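Local coordinates for protein N-acetylglucosamine-6-phosphate deacetylase (Mycobacterium smegmatis, PDB 6FV4) that probably catalyses the metal-dependent removal of the acetyl group from N-acetylglucosamine-6-phosphate, at residues B[93-98]-B[321-326]; B[224-229]-B[242-247]; B[250-255]-B[267-272]; B[371-376]-B[389-394]. The protein carries 1 engineered substitution. All coordinates share one frame; numbering follows the deposited sequence.

Contact 1 (B[93-98]-B[321-326]); sequences VALHRA and TATMEQ
Thr-323, whose methyl approaches Leu-95 and His-96 across the contact, grips the side-chain oxygen of Gln-326 twice. Its hydroxyl OG1 donates to Gln-326 OE1 at 3.1 Å, lying in the carbonyl plane on a lone pair. Its backbone N reaches the same OE1 at 3.3 Å, but from above that plane, about 52° out of it. A weak bond runs the other way, from Gln-326 N to Thr-323 OG1 at 3.4 Å. Threonine and glutamine thus tie the first turn of helix 324-334 in both directions, which fixes the rotation of the Thr-323 side chain and leaves its methyl CG2 on the side of helix 86-98. There the packing is loose: Thr-323 CG2 is 4.4 Å from Leu-95 CD2 and 4.5 Å from His-96 ND1. The imidazole of His-96 has a neighbour on one face and another at its edge. Leu-95 CD2 lies over the face, displaced toward the rim, while Ala-322 O sits at the ring edge near its plane, 3.9 Å from His-96 CE1. With CG anti to the carbonyl carbon (chi1 -71°), the ring swings out from the helix to reach the 321-326 segment, and its NE2 is taken up by a hydrogen bond to Gly-75 O on strand 63-76. No hydrogen bond crosses between the two segments. Thr-323 at the N-cap and Gln-326 form a capping box that begins helix 324-334, and this N-terminal end abuts the side of helix 86-98 within the amidohydrolase fold.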
# COMPACT_ATOMS: atom_id res chain seq x y z
N VAL B 93 -4.81 -14.09 -31.24
CA VAL B 93 -3.37 -13.83 -31.33
C VAL B 93 -3.10 -12.68 -32.29
O VAL B 93 -2.30 -11.79 -31.98
CB VAL B 93 -2.64 -15.12 -31.75
CG1 VAL B 93 -1.24 -14.79 -32.23
CG2 VAL B 93 -2.61 -16.09 -30.57
N ALA B 94 -3.75 -12.68 -33.45
CA ALA B 94 -3.49 -11.64 -34.44
C ALA B 94 -3.85 -10.26 -33.90
O ALA B 94 -3.18 -9.27 -34.19
CB ALA B 94 -4.25 -11.92 -35.73
N LEU B 95 -4.93 -10.18 -33.11
CA LEU B 95 -5.36 -8.89 -32.57
C LEU B 95 -4.35 -8.35 -31.57
O LEU B 95 -3.88 -7.22 -31.70
CB LEU B 95 -6.73 -9.01 -31.90
CG LEU B 95 -6.92 -7.60 -31.38
CD1 LEU B 95 -7.63 -6.74 -32.40
CD2 LEU B 95 -7.55 -7.54 -29.99
N HIS B 96 -4.03 -9.15 -30.55
CA HIS B 96 -3.12 -8.67 -29.52
C HIS B 96 -1.71 -8.48 -30.03
O HIS B 96 -1.02 -7.55 -29.61
CB HIS B 96 -3.15 -9.63 -28.34
CG HIS B 96 -4.44 -9.57 -27.59
ND1 HIS B 96 -4.69 -8.59 -26.65
CD2 HIS B 96 -5.56 -10.31 -27.68
CE1 HIS B 96 -5.91 -8.75 -26.17
NE2 HIS B 96 -6.46 -9.79 -26.77
N ARG B 97 -1.26 -9.35 -30.94
CA ARG B 97 0.07 -9.18 -31.54
C ARG B 97 0.20 -7.83 -32.24
O ARG B 97 1.25 -7.17 -32.15
CB ARG B 97 0.36 -10.31 -32.54
CG ARG B 97 1.79 -10.85 -32.52
CD ARG B 97 1.89 -12.23 -33.20
NE ARG B 97 2.06 -13.33 -32.25
CZ ARG B 97 2.19 -14.61 -32.60
NH1 ARG B 97 2.18 -14.96 -33.88
NH2 ARG B 97 2.33 -15.55 -31.68
N ALA B 98 -0.85 -7.40 -32.94
CA ALA B 98 -0.83 -6.13 -33.65
C ALA B 98 -0.78 -4.94 -32.70
O ALA B 98 -0.40 -3.84 -33.12
CB ALA B 98 -2.06 -6.01 -34.56
N THR B 321 -11.90 -5.10 -22.18
CA THR B 321 -11.58 -5.07 -23.61
C THR B 321 -10.27 -4.33 -23.82
O THR B 321 -10.08 -3.62 -24.81
CB THR B 321 -12.70 -4.46 -24.46
OG1 THR B 321 -13.18 -3.25 -23.87
CG2 THR B 321 -13.86 -5.43 -24.62
N ALA B 322 -9.34 -4.52 -22.89
CA ALA B 322 -8.07 -3.82 -22.91
C ALA B 322 -7.06 -4.59 -23.75
O ALA B 322 -7.09 -5.82 -23.81
CB ALA B 322 -7.52 -3.65 -21.49
N THR B 323 -6.17 -3.85 -24.40
CA THR B 323 -4.97 -4.41 -25.01
C THR B 323 -3.76 -3.96 -24.21
O THR B 323 -3.81 -2.96 -23.48
CB THR B 323 -4.80 -3.97 -26.47
OG1 THR B 323 -4.68 -2.54 -26.51
CG2 THR B 323 -6.00 -4.38 -27.29
N MET B 324 -2.66 -4.69 -24.35
CA MET B 324 -1.46 -4.31 -23.61
C MET B 324 -1.02 -2.90 -23.98
O MET B 324 -0.48 -2.19 -23.12
CB MET B 324 -0.32 -5.29 -23.85
CG MET B 324 -0.45 -6.57 -23.05
SD MET B 324 -0.56 -6.49 -21.25
CE MET B 324 1.17 -6.47 -20.75
N GLU B 325 -1.24 -2.49 -25.23
CA GLU B 325 -0.97 -1.12 -25.65
C GLU B 325 -1.74 -0.11 -24.79
O GLU B 325 -1.20 0.94 -24.42
CB GLU B 325 -1.35 -0.96 -27.13
CG GLU B 325 -1.41 0.48 -27.61
CD GLU B 325 -1.76 0.59 -29.07
OE1 GLU B 325 -1.71 1.70 -29.63
OE2 GLU B 325 -2.06 -0.45 -29.68
N GLN B 326 -3.01 -0.40 -24.48
CA GLN B 326 -3.79 0.54 -23.69
C GLN B 326 -3.35 0.55 -22.23
O GLN B 326 -3.25 1.62 -21.62
CB GLN B 326 -5.29 0.21 -23.79
CG GLN B 326 -5.92 0.58 -25.13
CD GLN B 326 -7.27 -0.07 -25.34
OE1 GLN B 326 -7.35 -1.18 -25.87
NE2 GLN B 326 -8.35 0.61 -24.94

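Contact 2 (B[224-229]-B[242-247]); sequences THLFNA and VALTED. With CD (cadmium ion), chain J.
This is a small, buried apolar contact between a metal-binding loop and the helix that follows it, beside strand 251-255, whose Val-252 touches Leu-226. Leu-226 carries it from the loop. Its CD1 lies 3.9 Å from Leu-244 CD1, the two leucines sliding past each other in opposite directions, while the other branch, CD2, meets Thr-245 CG2 at 4.0 Å with the side chains nearly at right angles. Leu-226 therefore forks over helix 240-246, one methyl for each of two successive residues; with CG anti to the backbone N (chi1 -158°), both methyls reach the helix. The threonine turns its methyl to this apolar side; its hydroxyl OG1 is bonded back into the helix, to Ala-241 O. The loop itself is a type II beta turn from His-225 to Asn-228, closed by Asn-228 N on His-225 O at 3.0 Å, with Phe-227 at positive phi. Metal ligands in this superfamily sit at the C-terminal ends of the barrel strands, and here His-225, just after strand 222-223, binds the cadmium ion through NE2 at 2.5 Å. Glu-138, His-150, His-204 and a water are also among the ion's ligands. Across the imidazole, Thr-224 CG2 lies over the centre of one face, and Asn-228 CB, 3.5 Å above the plane, covers the rim of the opposite one. The helix also reaches the second subunit, whose Arg-267 forms a salt bridge with Glu-246.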
# COMPACT_ATOMS: atom_id res chain seq x y z
N THR B 224 -3.66 -13.15 -8.85
CA THR B 224 -4.52 -12.98 -10.02
C THR B 224 -5.39 -11.73 -9.86
O THR B 224 -6.13 -11.62 -8.88
CB THR B 224 -5.43 -14.20 -10.22
OG1 THR B 224 -4.65 -15.38 -10.25
CG2 THR B 224 -6.21 -14.08 -11.51
N HIS B 225 -5.37 -10.86 -10.88
CA HIS B 225 -5.88 -9.50 -10.91
C HIS B 225 -6.28 -8.95 -9.54
O HIS B 225 -7.47 -8.94 -9.17
CB HIS B 225 -7.05 -9.35 -11.91
CG HIS B 225 -8.14 -10.37 -11.76
ND1 HIS B 225 -8.60 -10.80 -10.54
CD2 HIS B 225 -8.88 -11.01 -12.69
CE1 HIS B 225 -9.58 -11.66 -10.72
NE2 HIS B 225 -9.78 -11.80 -12.02
N LEU B 226 -5.27 -8.51 -8.80
CA LEU B 226 -5.41 -7.95 -7.46
C LEU B 226 -6.59 -7.00 -7.37
O LEU B 226 -6.78 -6.15 -8.24
CB LEU B 226 -4.13 -7.21 -7.08
CG LEU B 226 -3.94 -7.04 -5.57
CD1 LEU B 226 -3.44 -8.31 -4.95
CD2 LEU B 226 -2.96 -5.90 -5.27
N PHE B 227 -7.38 -7.18 -6.31
CA PHE B 227 -8.58 -6.43 -5.94
C PHE B 227 -9.83 -6.89 -6.68
O PHE B 227 -10.94 -6.75 -6.16
CB PHE B 227 -8.38 -4.91 -6.12
CG PHE B 227 -7.54 -4.28 -5.04
CD1 PHE B 227 -8.10 -3.93 -3.81
CD2 PHE B 227 -6.18 -4.05 -5.25
CE1 PHE B 227 -7.32 -3.34 -2.81
CE2 PHE B 227 -5.40 -3.48 -4.26
CZ PHE B 227 -5.97 -3.12 -3.03
N ASN B 228 -9.68 -7.43 -7.89
CA ASN B 228 -10.85 -7.95 -8.61
C ASN B 228 -11.13 -9.38 -8.19
O ASN B 228 -10.20 -10.18 -8.05
CB ASN B 228 -10.64 -7.89 -10.13
CG ASN B 228 -10.45 -6.49 -10.63
OD1 ASN B 228 -9.43 -6.18 -11.26
ND2 ASN B 228 -11.41 -5.63 -10.35
N ALA B 229 -12.41 -9.68 -7.96
CA ALA B 229 -12.86 -11.02 -7.57
C ALA B 229 -12.15 -11.49 -6.30
O ALA B 229 -11.74 -12.64 -6.17
CB ALA B 229 -12.66 -12.03 -8.70
N VAL B 242 -3.40 -7.89 0.93
CA VAL B 242 -2.31 -7.41 1.78
C VAL B 242 -1.25 -8.48 1.97
O VAL B 242 -0.05 -8.19 1.89
CB VAL B 242 -2.86 -6.88 3.11
CG1 VAL B 242 -1.74 -6.63 4.12
CG2 VAL B 242 -3.64 -5.58 2.86
N ALA B 243 -1.67 -9.74 2.18
CA ALA B 243 -0.73 -10.86 2.18
C ALA B 243 0.05 -10.91 0.88
O ALA B 243 1.27 -11.13 0.88
CB ALA B 243 -1.46 -12.19 2.42
N LEU B 244 -0.62 -10.66 -0.24
CA LEU B 244 0.03 -10.73 -1.55
C LEU B 244 1.01 -9.57 -1.77
O LEU B 244 2.09 -9.77 -2.34
CB LEU B 244 -1.01 -10.79 -2.66
CG LEU B 244 -1.78 -12.12 -2.77
CD1 LEU B 244 -3.06 -11.92 -3.56
CD2 LEU B 244 -0.91 -13.19 -3.43
N THR B 245 0.65 -8.35 -1.33
CA THR B 245 1.59 -7.24 -1.50
C THR B 245 2.73 -7.30 -0.51
O THR B 245 3.82 -6.78 -0.80
CB THR B 245 0.88 -5.88 -1.38
OG1 THR B 245 0.10 -5.83 -0.18
CG2 THR B 245 -0.04 -5.65 -2.57
N GLU B 246 2.52 -7.93 0.64
CA GLU B 246 3.51 -7.95 1.71
C GLU B 246 4.72 -8.81 1.36
O GLU B 246 5.85 -8.46 1.70
CB GLU B 246 2.82 -8.42 2.98
CG GLU B 246 3.66 -9.15 4.00
CD GLU B 246 2.82 -9.58 5.19
OE1 GLU B 246 2.31 -10.72 5.20
OE2 GLU B 246 2.64 -8.76 6.11
N ASP B 247 4.51 -9.94 0.66
CA ASP B 247 5.55 -10.95 0.49
C ASP B 247 6.35 -10.74 -0.80
O ASP B 247 5.78 -10.71 -1.89
CB ASP B 247 4.92 -12.33 0.50
CG ASP B 247 5.96 -13.43 0.66
OD1 ASP B 247 6.83 -13.56 -0.24
OD2 ASP B 247 5.92 -14.12 1.69
CD CD J . -11.14 -13.39 -13.30
O HOH W 1 -12.99 -11.60 -13.00

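Contact 3 (B[250-255]-B[267-272]); sequences VTVEMI and RHITQT
Met-254 sends CG away from its backbone N (chi1 -174°) and then bends at chi3 (-57°), which folds its terminal methyl back over Ile-269; the isoleucine, with CG1 anti to the carbonyl carbon (chi1 -66°), presents its branch point to it. The pair belongs to the beta-alpha-beta unit of strand 251-255, helix 263-273 and strand 278-281 in the amidohydrolase barrel, and joins strand to helix on the outside of the barrel wall. Met-254 CE sits 3.6 Å from both CB and CG1 of Ile-269, and 3.8 Å from its CG2, so one methyl group is cupped by the whole branch point. Val-252, two residues back on the same face of the strand, places CG2 3.9 Å from Ile-269 CG2, the side chains crossing obliquely. Ile-269 thus packs against both strand residues, and its other neighbours include Leu-278 and Thr-245. The helix faces the second subunit with His-268, whose NE2 is hydrogen-bonded to His-268 NE2 of that subunit. Within the helix, His-268 O accepts from Thr-272 N at 2.9 Å and from Thr-272 OG1 at 2.7 Å, the two donors arriving from opposite faces of the carbonyl plane.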
# COMPACT_ATOMS: atom_id res chain seq x y z
N VAL B 250 5.98 -12.64 -4.30
CA VAL B 250 4.74 -12.58 -5.07
C VAL B 250 4.82 -11.43 -6.06
O VAL B 250 5.18 -10.31 -5.70
CB VAL B 250 3.52 -12.42 -4.15
CG1 VAL B 250 2.25 -12.21 -4.99
CG2 VAL B 250 3.38 -13.64 -3.24
N THR B 251 4.46 -11.71 -7.31
CA THR B 251 4.23 -10.68 -8.31
C THR B 251 2.73 -10.52 -8.53
O THR B 251 2.05 -11.48 -8.93
CB THR B 251 4.92 -11.01 -9.63
OG1 THR B 251 6.33 -11.18 -9.39
CG2 THR B 251 4.72 -9.86 -10.61
N VAL B 252 2.20 -9.31 -8.29
CA VAL B 252 0.76 -9.08 -8.37
C VAL B 252 0.38 -8.63 -9.78
O VAL B 252 1.07 -7.82 -10.41
CB VAL B 252 0.29 -8.08 -7.29
CG1 VAL B 252 0.46 -8.72 -5.90
CG2 VAL B 252 1.04 -6.73 -7.40
N GLU B 253 -0.71 -9.20 -10.28
CA GLU B 253 -1.33 -8.75 -11.52
C GLU B 253 -2.25 -7.59 -11.22
O GLU B 253 -2.91 -7.56 -10.18
CB GLU B 253 -2.17 -9.86 -12.17
CG GLU B 253 -1.43 -11.09 -12.67
CD GLU B 253 -2.39 -12.14 -13.25
OE1 GLU B 253 -3.64 -11.92 -13.20
OE2 GLU B 253 -1.90 -13.18 -13.76
N MET B 254 -2.31 -6.64 -12.14
CA MET B 254 -3.33 -5.62 -12.02
C MET B 254 -3.86 -5.30 -13.41
O MET B 254 -3.08 -5.16 -14.36
CB MET B 254 -2.78 -4.34 -11.32
CG MET B 254 -3.82 -3.30 -11.06
SD MET B 254 -3.34 -2.07 -9.81
CE MET B 254 -2.95 -3.10 -8.39
N ILE B 255 -5.18 -5.21 -13.53
CA ILE B 255 -5.81 -4.74 -14.77
C ILE B 255 -5.91 -3.22 -14.67
O ILE B 255 -6.77 -2.69 -13.96
CB ILE B 255 -7.20 -5.36 -14.99
CG1 ILE B 255 -7.13 -6.89 -14.98
CG2 ILE B 255 -7.77 -4.86 -16.30
CD1 ILE B 255 -8.49 -7.55 -14.77
N ARG B 267 -1.36 3.17 -8.35
CA ARG B 267 -0.23 3.92 -7.77
C ARG B 267 0.11 3.43 -6.37
O ARG B 267 1.28 3.24 -6.04
CB ARG B 267 -0.57 5.42 -7.73
CG ARG B 267 -0.05 6.23 -8.88
CD ARG B 267 -0.04 7.74 -8.55
NE ARG B 267 -1.30 8.23 -7.97
CZ ARG B 267 -2.39 8.54 -8.67
NH1 ARG B 267 -2.40 8.40 -9.99
NH2 ARG B 267 -3.47 8.99 -8.05
N HIS B 268 -0.91 3.29 -5.52
CA HIS B 268 -0.72 2.76 -4.17
C HIS B 268 0.01 1.42 -4.18
O HIS B 268 0.96 1.20 -3.42
CB HIS B 268 -2.09 2.60 -3.51
CG HIS B 268 -2.04 2.07 -2.11
ND1 HIS B 268 -1.62 2.84 -1.04
CD2 HIS B 268 -2.37 0.86 -1.61
CE1 HIS B 268 -1.69 2.12 0.06
NE2 HIS B 268 -2.14 0.91 -0.25
N ILE B 269 -0.44 0.49 -5.03
CA ILE B 269 0.18 -0.83 -5.05
C ILE B 269 1.59 -0.75 -5.61
O ILE B 269 2.53 -1.36 -5.07
CB ILE B 269 -0.70 -1.83 -5.82
CG1 ILE B 269 -2.01 -2.06 -5.07
CG2 ILE B 269 0.03 -3.19 -6.01
CD1 ILE B 269 -1.84 -2.50 -3.60
N THR B 270 1.79 0.02 -6.68
CA THR B 270 3.14 0.20 -7.19
C THR B 270 4.05 0.77 -6.11
O THR B 270 5.17 0.29 -5.93
CB THR B 270 3.14 1.11 -8.41
OG1 THR B 270 2.31 0.55 -9.44
CG2 THR B 270 4.55 1.29 -8.93
N GLN B 271 3.56 1.79 -5.38
CA GLN B 271 4.30 2.37 -4.28
C GLN B 271 4.61 1.32 -3.21
O GLN B 271 5.72 1.30 -2.66
CB GLN B 271 3.49 3.56 -3.71
CG GLN B 271 4.11 4.39 -2.61
CD GLN B 271 3.22 5.58 -2.17
OE1 GLN B 271 2.06 5.72 -2.59
NE2 GLN B 271 3.79 6.45 -1.34
N THR B 272 3.68 0.41 -2.95
CA THR B 272 3.87 -0.62 -1.92
C THR B 272 4.87 -1.70 -2.36
O THR B 272 5.80 -2.03 -1.61
CB THR B 272 2.53 -1.27 -1.56
OG1 THR B 272 1.57 -0.27 -1.21
CG2 THR B 272 2.68 -2.22 -0.38

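Contact 4 (B[371-376]-B[389-394]); sequences ADLVVL and GEWVVT
The indole of Trp-391 meets the 371-376 segment with the corner of its six-membered ring. Val-375 CG2 lies at the ring edge, near its plane, 4.2 Å from Trp-391 CZ3, and Leu-373 CD1 approaches the same carbon obliquely, also at 4.2 Å, with the two side chains running at a slant to one another. The Trp-391 side chain leaves its backbone pointing away from the other segment, yet with CG anti to the carbonyl carbon (chi1 -64°) the bulky ring swings back and its far end returns to these two aliphatic groups. At the other end of the contact the backbones meet directly. Gly-389 N donates to Ala-371 O over 3.0 Å with a nearly straight N-H...O angle of 169°; the donor lies 23° out of the carbonyl plane. Alongside this bond, Ala-371 CB packs at 3.5 Å from Gly-389 N and 3.7 Å from Gly-389 CA. Gly-389 has a positive phi, a conformation that glycine adopts readily. The preceding residue, Ala-388, is held through its N by Asp-372 OD1. Val-392 and Val-393, both opposite a single residue of strand 382-387, form a classic beta bulge, and the chain turns a corner at Val-392. Strand 373-376 lies between strands 63-76 and 382-387, pairing antiparallel with both, while 382-387 also pairs with 390-391; Met-386 of that strand packs against both Leu-373 and Trp-391, and Ala-371 and Leu-373 rest on strand 34-39 of the small mixed sheet.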
# COMPACT_ATOMS: atom_id res chain seq x y z
N ALA B 371 14.21 -11.24 -30.79
CA ALA B 371 13.97 -9.88 -31.28
C ALA B 371 12.47 -9.61 -31.31
O ALA B 371 11.81 -9.63 -32.35
CB ALA B 371 14.61 -9.68 -32.64
N ASP B 372 11.92 -9.34 -30.12
CA ASP B 372 10.53 -8.97 -29.94
C ASP B 372 10.52 -7.54 -29.41
O ASP B 372 11.05 -7.28 -28.33
CB ASP B 372 9.81 -9.88 -28.95
CG ASP B 372 9.91 -11.35 -29.32
OD1 ASP B 372 10.28 -11.68 -30.46
OD2 ASP B 372 9.60 -12.18 -28.44
N LEU B 373 9.96 -6.61 -30.18
CA LEU B 373 9.97 -5.22 -29.76
C LEU B 373 8.75 -4.51 -30.32
O LEU B 373 8.08 -5.01 -31.23
CB LEU B 373 11.27 -4.51 -30.19
CG LEU B 373 11.70 -4.50 -31.66
CD1 LEU B 373 10.92 -3.50 -32.51
CD2 LEU B 373 13.21 -4.19 -31.74
N VAL B 374 8.49 -3.32 -29.78
CA VAL B 374 7.32 -2.52 -30.13
C VAL B 374 7.77 -1.08 -30.33
O VAL B 374 8.57 -0.56 -29.56
CB VAL B 374 6.22 -2.60 -29.04
CG1 VAL B 374 5.05 -1.66 -29.37
CG2 VAL B 374 5.72 -4.02 -28.88
N VAL B 375 7.28 -0.46 -31.40
CA VAL B 375 7.63 0.92 -31.72
C VAL B 375 6.43 1.78 -31.39
O VAL B 375 5.30 1.46 -31.79
CB VAL B 375 8.04 1.07 -33.19
CG1 VAL B 375 8.61 2.45 -33.42
CG2 VAL B 375 9.08 -0.00 -33.56
N LEU B 376 6.66 2.85 -30.63
CA LEU B 376 5.60 3.73 -30.17
C LEU B 376 5.92 5.16 -30.58
O LEU B 376 7.08 5.56 -30.55
CB LEU B 376 5.45 3.65 -28.64
CG LEU B 376 5.37 2.27 -27.98
CD1 LEU B 376 5.54 2.41 -26.48
CD2 LEU B 376 4.04 1.61 -28.31
N GLY B 389 12.28 -11.25 -34.80
CA GLY B 389 13.06 -10.59 -35.84
C GLY B 389 12.31 -10.17 -37.08
O GLY B 389 12.93 -9.62 -37.99
N GLU B 390 11.00 -10.39 -37.15
CA GLU B 390 10.23 -10.03 -38.33
C GLU B 390 9.10 -9.09 -37.95
O GLU B 390 8.54 -9.18 -36.85
CB GLU B 390 9.68 -11.27 -39.02
CG GLU B 390 10.80 -12.21 -39.44
CD GLU B 390 10.30 -13.49 -40.04
OE1 GLU B 390 9.20 -13.48 -40.65
OE2 GLU B 390 11.01 -14.51 -39.91
N TRP B 391 8.76 -8.19 -38.86
CA TRP B 391 7.68 -7.25 -38.58
C TRP B 391 6.34 -7.98 -38.62
O TRP B 391 5.93 -8.48 -39.68
CB TRP B 391 7.72 -6.10 -39.59
CG TRP B 391 8.97 -5.28 -39.49
CD1 TRP B 391 9.99 -5.21 -40.40
CD2 TRP B 391 9.33 -4.42 -38.41
NE1 TRP B 391 10.97 -4.35 -39.95
CE2 TRP B 391 10.58 -3.85 -38.73
CE3 TRP B 391 8.72 -4.06 -37.21
CZ2 TRP B 391 11.23 -2.95 -37.89
CZ3 TRP B 391 9.37 -3.17 -36.36
CH2 TRP B 391 10.61 -2.62 -36.72
N VAL B 392 5.69 -8.09 -37.47
CA VAL B 392 4.26 -8.40 -37.44
C VAL B 392 3.48 -7.22 -38.01
O VAL B 392 2.71 -7.36 -38.97
CB VAL B 392 3.79 -8.72 -36.01
CG1 VAL B 392 2.27 -8.86 -35.95
CG2 VAL B 392 4.46 -9.97 -35.48
N VAL B 393 3.67 -6.04 -37.41
CA VAL B 393 3.20 -4.75 -37.90
C VAL B 393 4.44 -3.94 -38.28
O VAL B 393 5.24 -3.57 -37.41
CB VAL B 393 2.36 -4.01 -36.85
CG1 VAL B 393 2.11 -2.55 -37.25
CG2 VAL B 393 1.04 -4.75 -36.64
N THR B 394 4.63 -3.72 -39.57
CA THR B 394 5.76 -2.93 -40.05
C THR B 394 5.44 -1.44 -39.91
O THR B 394 4.27 -1.05 -39.98
CB THR B 394 6.05 -3.30 -41.51
OG1 THR B 394 7.32 -2.76 -41.92
CG2 THR B 394 4.96 -2.79 -42.43

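From the N terminus, helix 86-98 supplies the first half of contact 1, which closes only at residues 321-326 and so spans most of the barrel. Contacts 2 and 3 lie within that long loop, in series: each joins a turn or strand to the helix that follows it, and their centres are about 8 Å apart. The two touch where Leu-226 N meets Glu-253 O at 2.9 Å, probably a hydrogen bond, and both reach the second subunit. Contact 4 comes after contact 1 has closed and ends the short excursion through strand 382-387 between strands 373-376 and 390-391. It touches contact 1 at Ala-98 and Val-393, but is about 22 Å, nearest atoms, from contact 2.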